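Local atomic coordinates of endopolygalacturonase (Chondrostereum purpureum, PDB entry 1K5C), a protein that probably hydrolyses internal alpha-1,4 linkages between galacturonosyl units of polygalacturonan, contributing to cell-wall degradation. Residues 120-125 / 153-158; 98-103 / 112-117; 294-299 / 312-317. One frame throughout, in Å; residues are numbered along the deposited sequence.

Contact 1: residues 120-125 / 153-158; sequences QAISVG and DGFDVS
Gln-120 lays its aliphatic part against two acids of 153-158: its CG sits 3.3 Å from Asp-156 OD2 and also packs on the carboxyl carbon of Asp-153, whose side chain runs beside it in the same direction. A bend at chi2 (87°) carries CD away from the line of the first bonds, and one water then joins the amide to the acid, accepting from Gln-120 NE2 and donating to Asp-153 OD2. Asp-153 OD2 and Asp-156 OD1 are only 2.5 Å apart. This polar end borders Asn-151 and Asp-173, which bind galacturonate in another structure of this protein; no sugar is bound here. Next, Ala-121 N bonds to Asp-153 O at 2.8 Å, and Ile-122 N reaches Gly-154 O in a more bent bond, N-H...O 143°, from a donor tilted off the carbonyl plane. From Ile-122 onward the segments are parallel strands of successive coils in the right-handed parallel beta-helix of family 28, and the ladder continues through Asp-156 N to Ile-122 O. Inside the helix, Ile-122 CD1 meets Phe-155 CE1 at 3.7 Å, both side chains pointing the same way. Ser-123, on the outer face with Asp-156, turns its OG to Lys-102. Val-124 N donates to Asp-156 O, and Val-124 O accepts from Ser-158 N at 3.1 Å, while its CB packs inward on Val-157 CG2. Gly-125 adds a CA-H...O contact to Ser-158 O, where a side chain would collide.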
loop_
_atom_site.group_PDB
_atom_site.type_symbol
_atom_site.label_atom_id
_atom_site.label_comp_id
_atom_site.label_asym_id
_atom_site.label_seq_id
_atom_site.Cartn_x
_atom_site.Cartn_y
_atom_site.Cartn_z
ATOM N N GLN A 120 -3.997 -8.673 3.805
ATOM C CA GLN A 120 -3.727 -7.569 2.892
ATOM C C GLN A 120 -5.024 -7.192 2.161
ATOM O O GLN A 120 -5.778 -8.049 1.686
ATOM C CB GLN A 120 -2.656 -7.965 1.843
ATOM C CG GLN A 120 -1.265 -8.201 2.455
ATOM C CD GLN A 120 -1.045 -9.628 2.970
ATOM O OE1 GLN A 120 -1.975 -10.400 3.189
ATOM N NE2 GLN A 120 0.215 -9.978 3.268
ATOM N N ALA A 121 -5.285 -5.862 2.081
ATOM C CA ALA A 121 -6.606 -5.405 1.627
ATOM C C ALA A 121 -6.731 -5.327 0.118
ATOM O O ALA A 121 -7.519 -6.084 -0.466
ATOM C CB ALA A 121 -6.933 -4.073 2.310
ATOM N N ILE A 122 -6.019 -4.402 -0.523
ATOM C CA ILE A 122 -6.207 -4.165 -1.977
ATOM C C ILE A 122 -4.873 -4.375 -2.709
ATOM O O ILE A 122 -3.894 -3.692 -2.456
ATOM C CB ILE A 122 -6.737 -2.746 -2.245
ATOM C CG1 ILE A 122 -8.023 -2.498 -1.477
ATOM C CG2 ILE A 122 -6.898 -2.518 -3.747
ATOM C CD1 ILE A 122 -8.564 -1.072 -1.592
ATOM N N SER A 123 -4.885 -5.364 -3.612
ATOM C CA SER A 123 -3.754 -5.618 -4.499
ATOM C C SER A 123 -4.017 -4.968 -5.851
ATOM O O SER A 123 -5.100 -5.149 -6.429
ATOM C CB SER A 123 -3.593 -7.144 -4.645
ATOM O OG SER A 123 -2.621 -7.432 -5.625
ATOM N N VAL A 124 -3.052 -4.212 -6.328
ATOM C CA VAL A 124 -3.177 -3.407 -7.541
ATOM C C VAL A 124 -2.199 -3.920 -8.567
ATOM O O VAL A 124 -0.965 -3.913 -8.335
ATOM C CB VAL A 124 -2.904 -1.940 -7.213
ATOM C CG1 VAL A 124 -3.040 -1.066 -8.453
ATOM C CG2 VAL A 124 -3.818 -1.486 -6.061
ATOM N N GLY A 125 -2.704 -4.267 -9.739
ATOM C CA GLY A 125 -1.848 -4.588 -10.898
ATOM C C GLY A 125 -2.037 -5.978 -11.412
ATOM O O GLY A 125 -2.580 -6.857 -10.713
ATOM N N ASP A 153 -2.064 -4.724 5.027
ATOM C CA ASP A 153 -1.621 -3.668 4.110
ATOM C C ASP A 153 -2.821 -3.012 3.431
ATOM O O ASP A 153 -3.742 -3.675 2.968
ATOM C CB ASP A 153 -0.758 -4.244 2.970
ATOM C CG ASP A 153 0.469 -5.019 3.393
ATOM O OD1 ASP A 153 0.539 -5.525 4.533
ATOM O OD2 ASP A 153 1.375 -5.154 2.512
ATOM N N GLY A 154 -2.772 -1.676 3.313
ATOM C CA GLY A 154 -3.866 -0.989 2.617
ATOM C C GLY A 154 -3.871 -1.277 1.105
ATOM O O GLY A 154 -4.852 -1.826 0.569
ATOM N N PHE A 155 -2.763 -0.893 0.485
ATOM C CA PHE A 155 -2.586 -1.064 -0.963
ATOM C C PHE A 155 -1.225 -1.714 -1.201
ATOM O O PHE A 155 -0.207 -1.177 -0.750
ATOM C CB PHE A 155 -2.571 0.305 -1.695
ATOM C CG PHE A 155 -3.824 1.115 -1.458
ATOM C CD1 PHE A 155 -4.954 0.955 -2.287
ATOM C CD2 PHE A 155 -3.895 2.040 -0.406
ATOM C CE1 PHE A 155 -6.096 1.705 -2.041
ATOM C CE2 PHE A 155 -5.031 2.778 -0.181
ATOM C CZ PHE A 155 -6.155 2.610 -0.963
ATOM N N ASP A 156 -1.223 -2.841 -1.915
ATOM C CA ASP A 156 0.015 -3.490 -2.395
ATOM C C ASP A 156 0.065 -3.306 -3.896
ATOM O O ASP A 156 -0.845 -3.753 -4.600
ATOM C CB ASP A 156 0.011 -4.977 -2.031
ATOM C CG ASP A 156 0.097 -5.240 -0.542
ATOM O OD1 ASP A 156 0.971 -4.515 0.090
ATOM O OD2 ASP A 156 -0.572 -6.087 0.017
ATOM N N VAL A 157 1.100 -2.611 -4.378
ATOM C CA VAL A 157 1.166 -2.232 -5.784
ATOM C C VAL A 157 2.321 -2.902 -6.482
ATOM O O VAL A 157 3.479 -2.706 -6.113
ATOM C CB VAL A 157 1.288 -0.686 -5.921
ATOM C CG1 VAL A 157 1.310 -0.291 -7.399
ATOM C CG2 VAL A 157 0.141 0.014 -5.172
ATOM N N SER A 158 1.994 -3.659 -7.537
ATOM C CA SER A 158 2.968 -4.224 -8.510
ATOM C C SER A 158 2.414 -3.877 -9.889
ATOM O O SER A 158 1.634 -4.656 -10.453
ATOM C CB SER A 158 3.198 -5.704 -8.310
ATOM O OG SER A 158 3.881 -5.967 -7.076
HETATM O O HOH W 1 2.250 -7.866 1.989
#

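Contact 2: residues 98-103 / 112-117; sequences HPFLKI and FEVLNS
Phe-100 overlaps Val-114 with the CD2-CE2 side of its ring: CG1 of the valine lies at the ring edge, near its plane, 3.5 Å from CD2. The two side chains run alongside, pointing opposite ways. Phe-100 CG is anti to the backbone N (chi1 -180°), which sets it toward 112-117, and Ser-117 CB adds a second contact 3.9 Å from Phe-100 CD2. The hydroxyl of Ser-117 is engaged elsewhere, with Ala-119 O and Asp-140 OD2. Leu-101 supplies the next layer, its CD2 meeting Val-114 CG2 tip to tip at 3.8 Å, while its CD1 lies over one face of the Phe-100 ring, toward the rim. Here two walls of the parallel beta-helix face each other across its interior: strand 101-104 belongs to one sheet and strand 108-115 to another, so apolar side chains, not backbone bonds, join them. An alanine in place of Val-114 would probably open a gap between Phe-100 and Leu-101, leaving the ring edge without CG1 and the leucine tip without CG2. Farther along, Leu-101 CD2 also approaches Phe-112 CE1 at 3.9 Å, and Ile-103 CD1 comes to the edge of that ring, near its plane, at CZ. The Phe-112 ring further meets those of Phe-70 and Phe-77.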
loop_
_atom_site.group_PDB
_atom_site.type_symbol
_atom_site.label_atom_id
_atom_site.label_comp_id
_atom_site.label_asym_id
_atom_site.label_seq_id
_atom_site.Cartn_x
_atom_site.Cartn_y
_atom_site.Cartn_z
ATOM N N HIS A 98 -6.029 -13.755 1.168
ATOM C CA HIS A 98 -5.344 -12.498 0.843
ATOM C C HIS A 98 -4.830 -12.568 -0.587
ATOM O O HIS A 98 -4.536 -13.689 -1.070
ATOM C CB HIS A 98 -4.196 -12.185 1.814
ATOM C CG HIS A 98 -3.032 -13.134 1.699
ATOM N ND1 HIS A 98 -1.850 -12.884 1.043
ATOM C CD2 HIS A 98 -2.955 -14.419 2.187
ATOM C CE1 HIS A 98 -1.063 -13.961 1.165
ATOM N NE2 HIS A 98 -1.709 -14.862 1.816
ATOM N N PRO A 99 -4.704 -11.438 -1.267
ATOM C CA PRO A 99 -5.325 -10.149 -0.880
ATOM C C PRO A 99 -6.835 -10.327 -0.840
ATOM O O PRO A 99 -7.392 -11.317 -1.350
ATOM C CB PRO A 99 -4.867 -9.207 -2.017
ATOM C CG PRO A 99 -4.813 -10.118 -3.214
ATOM C CD PRO A 99 -4.256 -11.424 -2.666
ATOM N N PHE A 100 -7.529 -9.322 -0.278
ATOM C CA PHE A 100 -8.994 -9.372 -0.268
ATOM C C PHE A 100 -9.526 -9.027 -1.656
ATOM O O PHE A 100 -10.265 -9.814 -2.265
ATOM C CB PHE A 100 -9.471 -8.475 0.877
ATOM C CG PHE A 100 -10.973 -8.395 1.069
ATOM C CD1 PHE A 100 -11.849 -9.377 0.600
ATOM C CD2 PHE A 100 -11.499 -7.311 1.757
ATOM C CE1 PHE A 100 -13.219 -9.233 0.819
ATOM C CE2 PHE A 100 -12.846 -7.158 1.975
ATOM C CZ PHE A 100 -13.734 -8.130 1.492
ATOM N N LEU A 101 -9.170 -7.806 -2.123
ATOM C CA LEU A 101 -9.536 -7.341 -3.450
ATOM C C LEU A 101 -8.309 -7.322 -4.356
ATOM O O LEU A 101 -7.210 -6.997 -3.915
ATOM C CB LEU A 101 -10.065 -5.896 -3.409
ATOM C CG LEU A 101 -11.485 -5.669 -2.945
ATOM C CD1 LEU A 101 -11.760 -6.083 -1.583
ATOM C CD2 LEU A 101 -11.862 -4.205 -3.169
ATOM N N LYS A 102 -8.564 -7.588 -5.645
ATOM C CA LYS A 102 -7.549 -7.445 -6.704
ATOM C C LYS A 102 -8.149 -6.599 -7.810
ATOM O O LYS A 102 -9.236 -6.896 -8.303
ATOM C CB LYS A 102 -7.169 -8.832 -7.257
ATOM C CG LYS A 102 -6.293 -8.827 -8.496
ATOM C CD LYS A 102 -4.976 -8.177 -8.197
ATOM C CE LYS A 102 -3.802 -8.998 -8.600
ATOM N NZ LYS A 102 -2.518 -8.288 -8.325
ATOM N N ILE A 103 -7.425 -5.532 -8.189
ATOM C CA ILE A 103 -7.842 -4.593 -9.244
ATOM C C ILE A 103 -6.766 -4.602 -10.322
ATOM O O ILE A 103 -5.582 -4.331 -10.028
ATOM C CB ILE A 103 -8.068 -3.187 -8.705
ATOM C CG1 ILE A 103 -9.112 -3.172 -7.592
ATOM C CG2 ILE A 103 -8.438 -2.227 -9.853
ATOM C CD1 ILE A 103 -9.261 -1.853 -6.871
ATOM N N PHE A 112 -15.257 3.899 -2.326
ATOM C CA PHE A 112 -15.782 2.734 -1.600
ATOM C C PHE A 112 -14.841 2.445 -0.441
ATOM O O PHE A 112 -13.736 3.000 -0.335
ATOM C CB PHE A 112 -15.985 1.515 -2.510
ATOM C CG PHE A 112 -14.726 1.016 -3.176
ATOM C CD1 PHE A 112 -13.888 0.121 -2.533
ATOM C CD2 PHE A 112 -14.434 1.452 -4.484
ATOM C CE1 PHE A 112 -12.765 -0.386 -3.195
ATOM C CE2 PHE A 112 -13.325 0.967 -5.132
ATOM C CZ PHE A 112 -12.475 0.065 -4.487
ATOM N N GLU A 113 -15.305 1.535 0.416
ATOM C CA GLU A 113 -14.561 1.156 1.621
ATOM C C GLU A 113 -14.343 -0.347 1.621
ATOM O O GLU A 113 -15.245 -1.121 1.293
ATOM C CB GLU A 113 -15.363 1.553 2.865
ATOM C CG GLU A 113 -14.774 1.006 4.177
ATOM C CD GLU A 113 -15.456 1.573 5.375
ATOM O OE1 GLU A 113 -15.519 2.770 5.562
ATOM O OE2 GLU A 113 -15.852 0.785 6.219
ATOM N N VAL A 114 -13.137 -0.735 2.001
ATOM C CA VAL A 114 -12.826 -2.106 2.394
ATOM C C VAL A 114 -12.824 -2.126 3.913
ATOM O O VAL A 114 -12.043 -1.386 4.522
ATOM C CB VAL A 114 -11.461 -2.534 1.811
ATOM C CG1 VAL A 114 -11.053 -3.859 2.398
ATOM C CG2 VAL A 114 -11.560 -2.537 0.269
ATOM N N LEU A 115 -13.708 -2.929 4.484
ATOM C CA LEU A 115 -13.869 -3.003 5.941
ATOM C C LEU A 115 -13.342 -4.368 6.421
ATOM O O LEU A 115 -13.806 -5.430 5.955
ATOM C CB LEU A 115 -15.346 -2.871 6.284
ATOM C CG LEU A 115 -15.707 -3.064 7.766
ATOM C CD1 LEU A 115 -15.080 -1.958 8.658
ATOM C CD2 LEU A 115 -17.219 -3.051 7.945
ATOM N N ASN A 116 -12.391 -4.342 7.346
ATOM C CA ASN A 116 -11.939 -5.575 8.013
ATOM C C ASN A 116 -11.504 -6.673 7.021
ATOM O O ASN A 116 -12.023 -7.792 7.005
ATOM C CB ASN A 116 -12.996 -6.059 9.005
ATOM C CG ASN A 116 -13.267 -4.981 10.046
ATOM O OD1 ASN A 116 -12.346 -4.201 10.386
ATOM N ND2 ASN A 116 -14.489 -4.961 10.551
ATOM N N SER A 117 -10.485 -6.345 6.216
ATOM C CA SER A 117 -9.861 -7.381 5.410
ATOM C C SER A 117 -9.228 -8.450 6.320
ATOM O O SER A 117 -8.693 -8.147 7.376
ATOM C CB SER A 117 -8.810 -6.768 4.478
ATOM O OG SER A 117 -7.770 -6.094 5.203
#

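Contact 3: residues 294-299 / 312-317; sequences TRVTVE and LTVTGG
Near the C-terminal end of the parallel beta-helix, a corner of the chain at Arg-295 leads into strand 296-299 and faces strand 312-315 of a different wall, and a long polar side chain and a small apolar cluster share the work of joining them. The aliphatic part of Arg-295 crosses Val-314 obliquely: CB lies 3.5 Å from Val-314 CG1, and CG, placed anti to the carbonyl carbon (chi1 -69°), rests on the same methyl. CD passes close to two carbonyl oxygens, 3.4 Å from Val-314 O and 3.2 Å from Gly-316 O. The guanidinium ends in a nearly straight hydrogen bond, NH1 to Gly-316 O at 2.9 Å with an N-H...O angle of 170°. The acceptor lies in the guanidinium plane, whereas the donor stands well above the plane of the carbonyl. Gly-317 O is also near NH1, at 3.2 Å. Other edges of the same group are held from outside the two segments: NE bonds to Tyr-334 O, and NH2 forms a salt bridge with the terminal carboxylate of Leu-335. This spread of partners probably fixes the rotation of the guanidinium and ties the chain terminus to the last coils. Deeper in, Val-296 CG2 touches Val-314 CG2 at 3.7 Å and lies 4.4 Å from Leu-312 CD2, forming the apolar side of the contact. Val-296 also packs on Val-256 and Ile-322, whose strands 254-259 and 322-323 flank strand 294-299 in its wall, while Leu-312 and Val-314 rest on Ile-287 of strand 285-289, the neighbour of strand 306-315 in the other.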
loop_
_atom_site.group_PDB
_atom_site.type_symbol
_atom_site.label_atom_id
_atom_site.label_comp_id
_atom_site.label_asym_id
_atom_site.label_seq_id
_atom_site.Cartn_x
_atom_site.Cartn_y
_atom_site.Cartn_z
ATOM N N THR A 294 13.716 6.334 16.683
ATOM C CA THR A 294 14.855 6.860 15.928
ATOM C C THR A 294 14.359 7.787 14.827
ATOM O O THR A 294 13.348 7.499 14.175
ATOM C CB THR A 294 15.654 5.695 15.337
ATOM O OG1 THR A 294 16.177 4.899 16.417
ATOM C CG2 THR A 294 16.800 6.162 14.474
ATOM N N ARG A 295 15.049 8.904 14.608
ATOM C CA ARG A 295 14.658 9.851 13.546
ATOM C C ARG A 295 14.873 9.265 12.146
ATOM O O ARG A 295 13.895 8.979 11.449
ATOM C CB ARG A 295 15.378 11.194 13.738
ATOM C CG ARG A 295 14.857 11.933 15.010
ATOM C CD ARG A 295 15.413 13.325 15.110
ATOM N NE ARG A 295 16.856 13.481 15.317
ATOM C CZ ARG A 295 17.397 13.449 16.552
ATOM N NH1 ARG A 295 16.687 13.190 17.642
ATOM N NH2 ARG A 295 18.713 13.650 16.689
ATOM N N VAL A 296 16.132 9.101 11.752
ATOM C CA VAL A 296 16.460 8.611 10.399
ATOM C C VAL A 296 17.588 7.601 10.471
ATOM O O VAL A 296 18.651 7.890 11.028
ATOM C CB VAL A 296 16.910 9.799 9.529
ATOM C CG1 VAL A 296 17.427 9.324 8.160
ATOM C CG2 VAL A 296 15.806 10.832 9.356
ATOM N N THR A 297 17.391 6.452 9.835
ATOM C CA THR A 297 18.492 5.524 9.567
ATOM C C THR A 297 18.478 5.186 8.065
ATOM O O THR A 297 17.416 4.860 7.513
ATOM C CB THR A 297 18.440 4.262 10.426
ATOM O OG1 THR A 297 18.889 4.687 11.753
ATOM C CG2 THR A 297 19.333 3.117 9.947
ATOM N N VAL A 298 19.666 5.254 7.470
ATOM C CA VAL A 298 19.913 4.800 6.105
ATOM C C VAL A 298 20.979 3.711 6.218
ATOM O O VAL A 298 22.062 3.985 6.751
ATOM C CB VAL A 298 20.412 5.955 5.212
ATOM C CG1 VAL A 298 20.805 5.411 3.835
ATOM C CG2 VAL A 298 19.336 7.046 5.116
ATOM N N GLU A 299 20.653 2.505 5.729
ATOM C CA GLU A 299 21.556 1.344 5.788
ATOM C C GLU A 299 21.687 0.779 4.380
ATOM O O GLU A 299 20.929 -0.082 3.956
ATOM C CB GLU A 299 21.002 0.308 6.791
ATOM C CG GLU A 299 21.889 -0.936 6.897
ATOM C CD GLU A 299 23.029 -0.823 7.880
ATOM O OE1 GLU A 299 23.293 0.257 8.407
ATOM O OE2 GLU A 299 23.671 -1.875 8.150
ATOM N N LEU A 312 13.378 17.854 4.207
ATOM C CA LEU A 312 13.035 16.962 5.326
ATOM C C LEU A 312 13.391 17.606 6.657
ATOM O O LEU A 312 14.543 18.054 6.851
ATOM C CB LEU A 312 13.837 15.654 5.166
ATOM C CG LEU A 312 13.656 14.625 6.257
ATOM C CD1 LEU A 312 12.160 14.166 6.340
ATOM C CD2 LEU A 312 14.580 13.415 6.047
ATOM N N THR A 313 12.466 17.557 7.589
ATOM C CA THR A 313 12.738 17.911 9.007
ATOM C C THR A 313 12.201 16.759 9.863
ATOM O O THR A 313 10.999 16.486 9.766
ATOM C CB THR A 313 12.103 19.245 9.414
ATOM O OG1 THR A 313 12.616 20.287 8.593
ATOM C CG2 THR A 313 12.366 19.507 10.895
ATOM N N VAL A 314 13.048 16.154 10.654
ATOM C CA VAL A 314 12.619 15.102 11.577
ATOM C C VAL A 314 13.033 15.529 12.995
ATOM O O VAL A 314 14.210 15.889 13.185
ATOM C CB VAL A 314 13.232 13.728 11.247
ATOM C CG1 VAL A 314 12.571 12.630 12.126
ATOM C CG2 VAL A 314 13.085 13.368 9.768
ATOM N N THR A 315 12.098 15.477 13.927
ATOM C CA THR A 315 12.336 15.877 15.312
ATOM C C THR A 315 11.778 14.789 16.261
ATOM O O THR A 315 10.973 13.965 15.875
ATOM C CB THR A 315 11.687 17.243 15.621
ATOM O OG1 THR A 315 10.266 17.160 15.353
ATOM C CG2 THR A 315 12.325 18.376 14.780
ATOM N N GLY A 316 12.288 14.878 17.500
ATOM C CA GLY A 316 11.910 13.909 18.525
ATOM C C GLY A 316 12.928 12.751 18.615
ATOM O O GLY A 316 13.822 12.598 17.764
ATOM N N GLY A 317 12.734 11.892 19.621
ATOM C CA GLY A 317 13.481 10.642 19.661
ATOM C C GLY A 317 14.977 10.864 19.684
ATOM O O GLY A 317 15.505 11.824 20.295
#

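The three contacts sample one long parallel beta-helix in two ways. Contact 1 joins neighbouring strands within a wall; contacts 2 and 3 each join that wall to strands of another. Along the chain, contact 2 closes before contact 1 opens, and contact 3 comes last. Contacts 1 and 2 adjoin, with centres 8 Å apart, because strand 101-104 lies next to strand 122-127; Lys-102 of contact 2 also bonds to Gly-125 O of contact 1. Contact 3 is about 27 Å from contact 1 and 32 Å from contact 2, centre to centre. Contact 1 lies closest to galacturonate-binding residues such as Asn-151 and Asp-173, consistent with part of the substrate-binding site lying near the middle of the helix.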